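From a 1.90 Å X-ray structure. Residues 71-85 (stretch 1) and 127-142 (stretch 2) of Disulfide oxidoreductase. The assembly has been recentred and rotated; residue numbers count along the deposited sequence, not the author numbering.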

# COMPACT_ATOMS: atom_id res chain seq x y z
N TRP A 71 9.66 3.74 -8.82
CA TRP A 71 8.51 3.26 -8.08
C TRP A 71 7.65 2.33 -8.94
O TRP A 71 7.07 1.38 -8.43
CB TRP A 71 7.64 4.45 -7.65
CG TRP A 71 8.34 5.42 -6.74
CD1 TRP A 71 9.21 6.42 -7.08
CD2 TRP A 71 8.24 5.45 -5.31
NE1 TRP A 71 9.62 7.11 -5.95
CE2 TRP A 71 9.04 6.52 -4.85
CE3 TRP A 71 7.51 4.70 -4.38
CZ2 TRP A 71 9.14 6.84 -3.50
CZ3 TRP A 71 7.60 5.03 -3.05
CH2 TRP A 71 8.41 6.08 -2.62
N ASP A 72 7.56 2.63 -10.23
CA ASP A 72 6.52 2.02 -11.06
C ASP A 72 6.71 0.53 -11.31
O ASP A 72 5.75 -0.21 -11.15
CB ASP A 72 6.32 2.79 -12.37
CG ASP A 72 5.64 4.11 -12.16
OD1 ASP A 72 5.37 4.49 -11.01
OD2 ASP A 72 5.36 4.78 -13.17
N PRO A 73 7.93 0.08 -11.68
CA PRO A 73 8.15 -1.36 -11.78
C PRO A 73 7.78 -2.10 -10.50
O PRO A 73 7.20 -3.20 -10.56
CB PRO A 73 9.67 -1.47 -12.03
CG PRO A 73 10.02 -0.23 -12.72
CD PRO A 73 9.14 0.84 -12.09
N PHE A 74 8.07 -1.50 -9.35
CA PHE A 74 7.75 -2.16 -8.09
C PHE A 74 6.29 -2.11 -7.74
O PHE A 74 5.77 -3.00 -7.05
CB PHE A 74 8.63 -1.63 -6.97
CG PHE A 74 10.01 -2.10 -7.08
CD1 PHE A 74 10.33 -3.40 -6.69
CD2 PHE A 74 11.00 -1.30 -7.66
CE1 PHE A 74 11.63 -3.90 -6.81
CE2 PHE A 74 12.31 -1.80 -7.78
CZ PHE A 74 12.60 -3.12 -7.35
N ALA A 75 5.61 -1.06 -8.20
CA ALA A 75 4.16 -1.02 -8.07
C ALA A 75 3.59 -2.18 -8.88
O ALA A 75 2.69 -2.88 -8.44
CB ALA A 75 3.60 0.28 -8.60
N ARG A 76 4.08 -2.32 -10.10
CA ARG A 76 3.62 -3.35 -10.98
C ARG A 76 3.98 -4.75 -10.44
O ARG A 76 3.17 -5.68 -10.54
CB ARG A 76 4.16 -3.09 -12.40
CG ARG A 76 3.28 -3.59 -13.49
CD ARG A 76 3.83 -3.15 -14.85
NE ARG A 76 3.59 -1.74 -15.13
CZ ARG A 76 2.45 -1.22 -15.60
NH1 ARG A 76 2.41 0.09 -15.83
NH2 ARG A 76 1.37 -2.00 -15.85
N ALA A 77 5.17 -4.88 -9.85
CA ALA A 77 5.59 -6.10 -9.17
C ALA A 77 4.56 -6.48 -8.10
O ALA A 77 4.09 -7.60 -8.06
CB ALA A 77 6.95 -5.94 -8.53
N TYR A 78 4.26 -5.54 -7.21
CA TYR A 78 3.28 -5.81 -6.18
C TYR A 78 1.96 -6.30 -6.76
O TYR A 78 1.41 -7.29 -6.31
CB TYR A 78 3.01 -4.56 -5.31
CG TYR A 78 1.88 -4.86 -4.36
CD1 TYR A 78 2.11 -5.65 -3.22
CD2 TYR A 78 0.58 -4.38 -4.61
CE1 TYR A 78 1.05 -5.97 -2.35
CE2 TYR A 78 -0.48 -4.68 -3.75
CZ TYR A 78 -0.23 -5.48 -2.63
OH TYR A 78 -1.25 -5.77 -1.78
N LEU A 79 1.44 -5.56 -7.74
CA LEU A 79 0.15 -5.90 -8.32
C LEU A 79 0.17 -7.27 -8.99
O LEU A 79 -0.75 -8.02 -8.82
CB LEU A 79 -0.32 -4.82 -9.30
CG LEU A 79 -0.51 -3.46 -8.58
CD1 LEU A 79 -0.64 -2.37 -9.61
CD2 LEU A 79 -1.71 -3.46 -7.65
N ALA A 80 1.22 -7.56 -9.76
CA ALA A 80 1.35 -8.88 -10.39
C ALA A 80 1.38 -9.96 -9.29
O ALA A 80 0.70 -10.97 -9.39
CB ALA A 80 2.61 -8.95 -11.26
N ALA A 81 2.16 -9.72 -8.24
CA ALA A 81 2.24 -10.67 -7.12
C ALA A 81 0.87 -10.88 -6.52
O ALA A 81 0.49 -12.00 -6.19
CB ALA A 81 3.17 -10.14 -6.06
N ASP A 82 0.13 -9.79 -6.36
CA ASP A 82 -1.20 -9.87 -5.77
C ASP A 82 -2.17 -10.62 -6.65
O ASP A 82 -2.90 -11.48 -6.17
CB ASP A 82 -1.76 -8.48 -5.42
CG ASP A 82 -2.92 -8.56 -4.46
OD1 ASP A 82 -2.93 -9.47 -3.60
OD2 ASP A 82 -3.82 -7.73 -4.54
N VAL A 83 -2.18 -10.30 -7.93
CA VAL A 83 -2.96 -11.05 -8.91
C VAL A 83 -2.63 -12.53 -8.84
O VAL A 83 -3.52 -13.37 -8.93
CB VAL A 83 -2.72 -10.53 -10.37
CG1 VAL A 83 -3.19 -11.56 -11.42
CG2 VAL A 83 -3.41 -9.16 -10.58
N LEU A 84 -1.36 -12.83 -8.63
CA LEU A 84 -0.88 -14.22 -8.61
C LEU A 84 -1.04 -14.89 -7.24
O LEU A 84 -0.79 -16.06 -7.10
CB LEU A 84 0.58 -14.27 -9.11
CG LEU A 84 0.77 -13.88 -10.58
CD1 LEU A 84 2.21 -13.64 -10.99
CD2 LEU A 84 0.08 -14.88 -11.52
N GLY A 85 -1.49 -14.13 -6.24
CA GLY A 85 -1.76 -14.65 -4.91
C GLY A 85 -0.51 -14.89 -4.09
O GLY A 85 -0.51 -15.71 -3.17
N ARG A 127 4.49 -16.97 -16.56
CA ARG A 127 3.28 -16.43 -15.94
C ARG A 127 3.54 -15.10 -15.23
O ARG A 127 2.72 -14.17 -15.32
CB ARG A 127 2.61 -17.43 -14.98
CG ARG A 127 1.17 -16.99 -14.66
CD ARG A 127 0.35 -18.00 -13.84
NE ARG A 127 -0.96 -18.31 -14.46
CZ ARG A 127 -2.02 -17.49 -14.50
NH1 ARG A 127 -1.97 -16.26 -14.00
NH2 ARG A 127 -3.16 -17.90 -15.07
N PHE A 128 4.65 -15.00 -14.51
CA PHE A 128 4.98 -13.72 -13.92
C PHE A 128 5.05 -12.63 -14.99
O PHE A 128 4.44 -11.58 -14.83
CB PHE A 128 6.27 -13.67 -13.11
CG PHE A 128 6.45 -12.33 -12.44
CD1 PHE A 128 5.74 -12.04 -11.28
CD2 PHE A 128 7.20 -11.33 -13.05
CE1 PHE A 128 5.84 -10.78 -10.70
CE2 PHE A 128 7.31 -10.05 -12.47
CZ PHE A 128 6.63 -9.79 -11.30
N VAL A 129 5.79 -12.89 -16.06
CA VAL A 129 5.95 -11.90 -17.15
C VAL A 129 4.62 -11.54 -17.80
O VAL A 129 4.32 -10.36 -17.99
CB VAL A 129 7.01 -12.34 -18.19
CG1 VAL A 129 6.99 -11.39 -19.41
CG2 VAL A 129 8.38 -12.34 -17.54
N ALA A 130 3.82 -12.56 -18.10
CA ALA A 130 2.50 -12.34 -18.66
C ALA A 130 1.64 -11.52 -17.72
O ALA A 130 0.85 -10.73 -18.17
CB ALA A 130 1.81 -13.66 -18.99
N THR A 131 1.81 -11.72 -16.42
CA THR A 131 0.96 -11.03 -15.48
C THR A 131 1.42 -9.59 -15.36
O THR A 131 0.62 -8.67 -15.42
CB THR A 131 0.95 -11.74 -14.11
OG1 THR A 131 0.52 -13.09 -14.28
CG2 THR A 131 -0.04 -11.04 -13.16
N PHE A 132 2.74 -9.44 -15.18
CA PHE A 132 3.38 -8.15 -15.06
C PHE A 132 3.04 -7.26 -16.27
O PHE A 132 2.80 -6.09 -16.11
CB PHE A 132 4.89 -8.37 -15.01
CG PHE A 132 5.69 -7.16 -14.66
CD1 PHE A 132 5.85 -6.79 -13.33
CD2 PHE A 132 6.34 -6.43 -15.67
CE1 PHE A 132 6.61 -5.69 -12.99
CE2 PHE A 132 7.11 -5.31 -15.34
CZ PHE A 132 7.24 -4.93 -13.99
N ASN A 133 3.05 -7.85 -17.46
CA ASN A 133 2.74 -7.11 -18.69
C ASN A 133 1.29 -7.13 -19.04
O ASN A 133 0.92 -6.66 -20.10
CB ASN A 133 3.54 -7.64 -19.88
CG ASN A 133 5.02 -7.46 -19.69
OD1 ASN A 133 5.44 -6.71 -18.81
ND2 ASN A 133 5.82 -8.19 -20.44
N GLY A 134 0.45 -7.69 -18.17
CA GLY A 134 -0.91 -7.99 -18.61
C GLY A 134 -1.96 -6.97 -18.24
O GLY A 134 -1.69 -6.03 -17.49
N PRO A 135 -3.17 -7.12 -18.81
CA PRO A 135 -4.27 -6.18 -18.62
C PRO A 135 -4.79 -6.04 -17.18
O PRO A 135 -5.17 -4.94 -16.79
CB PRO A 135 -5.35 -6.71 -19.57
CG PRO A 135 -5.04 -8.10 -19.77
CD PRO A 135 -3.54 -8.21 -19.74
N GLU A 136 -4.79 -7.12 -16.39
CA GLU A 136 -5.31 -7.01 -15.03
C GLU A 136 -4.40 -6.13 -14.21
O GLU A 136 -4.85 -5.23 -13.50
CB GLU A 136 -5.47 -8.38 -14.35
CG GLU A 136 -6.08 -8.30 -12.93
CD GLU A 136 -7.38 -7.49 -12.87
OE1 GLU A 136 -8.15 -7.46 -13.87
OE2 GLU A 136 -7.64 -6.87 -11.81
N VAL A 137 -3.10 -6.37 -14.32
CA VAL A 137 -2.12 -5.55 -13.64
C VAL A 137 -2.16 -4.10 -14.09
O VAL A 137 -2.10 -3.18 -13.27
CB VAL A 137 -0.72 -6.17 -13.76
CG1 VAL A 137 0.37 -5.13 -13.44
CG2 VAL A 137 -0.65 -7.36 -12.82
N GLU A 138 -2.28 -3.88 -15.40
CA GLU A 138 -2.31 -2.52 -15.93
C GLU A 138 -3.54 -1.80 -15.38
O GLU A 138 -3.45 -0.64 -14.94
CB GLU A 138 -2.32 -2.55 -17.46
CG GLU A 138 -2.58 -1.21 -18.12
CD GLU A 138 -1.43 -0.20 -17.96
OE1 GLU A 138 -0.32 -0.59 -17.55
OE2 GLU A 138 -1.66 1.01 -18.28
N LYS A 139 -4.68 -2.50 -15.37
CA LYS A 139 -5.89 -1.96 -14.73
C LYS A 139 -5.67 -1.54 -13.27
O LYS A 139 -5.99 -0.41 -12.88
CB LYS A 139 -7.05 -2.95 -14.85
CG LYS A 139 -8.32 -2.45 -14.21
CD LYS A 139 -9.39 -3.51 -14.29
CE LYS A 139 -10.61 -3.05 -13.51
NZ LYS A 139 -11.72 -3.96 -13.83
N ARG A 140 -5.12 -2.45 -12.46
CA ARG A 140 -4.82 -2.18 -11.06
C ARG A 140 -3.77 -1.08 -10.91
O ARG A 140 -3.85 -0.24 -9.99
CB ARG A 140 -4.29 -3.46 -10.38
CG ARG A 140 -5.34 -4.54 -10.39
CD ARG A 140 -4.89 -5.74 -9.63
NE ARG A 140 -5.91 -6.75 -9.68
CZ ARG A 140 -6.09 -7.70 -8.78
NH1 ARG A 140 -5.31 -7.77 -7.72
NH2 ARG A 140 -7.07 -8.57 -8.95
N PHE A 141 -2.80 -1.08 -11.82
CA PHE A 141 -1.77 -0.05 -11.84
C PHE A 141 -2.38 1.34 -12.11
O PHE A 141 -2.08 2.32 -11.40
CB PHE A 141 -0.71 -0.41 -12.90
CG PHE A 141 0.40 0.59 -13.04
CD1 PHE A 141 1.62 0.38 -12.39
CD2 PHE A 141 0.24 1.72 -13.85
CE1 PHE A 141 2.66 1.31 -12.54
CE2 PHE A 141 1.29 2.63 -14.03
CZ PHE A 141 2.49 2.43 -13.37
N GLN A 142 -3.26 1.42 -13.09
CA GLN A 142 -3.97 2.66 -13.33
C GLN A 142 -4.87 3.06 -12.16
O GLN A 142 -4.96 4.23 -11.81
CB GLN A 142 -4.75 2.60 -14.64
CG GLN A 142 -3.86 2.54 -15.87
CD GLN A 142 -2.84 3.66 -15.92
OE1 GLN A 142 -3.09 4.76 -15.39
NE2 GLN A 142 -1.69 3.40 -16.53
O HOH W 1 0.60 -4.64 -17.05
O HOH W 2 -3.93 -5.82 -6.22

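What anchors the polar side of the contact? Arg76 reaches from its helix to Glu138, forming a salt bridge in which Arg76 NH2 donates to Glu138 OE1 at 2.8 Å; a weak second bond runs from Arg76 NH1 to Glu138 OE1 at 3.3 Å. Water 1 extends this network, accepting a weak bond from Arg76 NH2 (3.0 Å) and donating to Phe132 O (2.8 Å) and Gly134 O (2.7 Å), carbonyls at the end of one helix and in the turn that leads to the next.

Why does arginine suit this place? Its flat guanidinium stacks on the Phe141 ring, with Arg76 CZ 3.8 Å from the Phe141 ring centroid, while its aliphatic part lies over Phe132, whose ring centroid is 4.0 Å from Arg76 CD. One side chain thus offers its charged guanidinium to Glu138 and Phe141, and aliphatic carbon to Phe132.

Is there a second ionic link? Asp82 OD2 and Arg140 NH1 form a longer salt bridge at 3.5 Å, bridged also by water 2. Arg140 NE is held by Glu136 OE2 at 2.7 Å, and Val83 CG2 covers one guanidinium face.

What fills the space between? Buried Ala80, being small, fits among Thr131, Val137, Phe128 and Phe132, its CA only 5.1 Å from Phe132 CA. Val137, also buried, answers as a knob among Arg76, Leu79, Ala80 and Val83, as does buried Phe141 among Arg76, Ala75, Asp72 and Leu79. Farther along, Leu84 CD1 meets Phe128 CD1 at 3.9 Å.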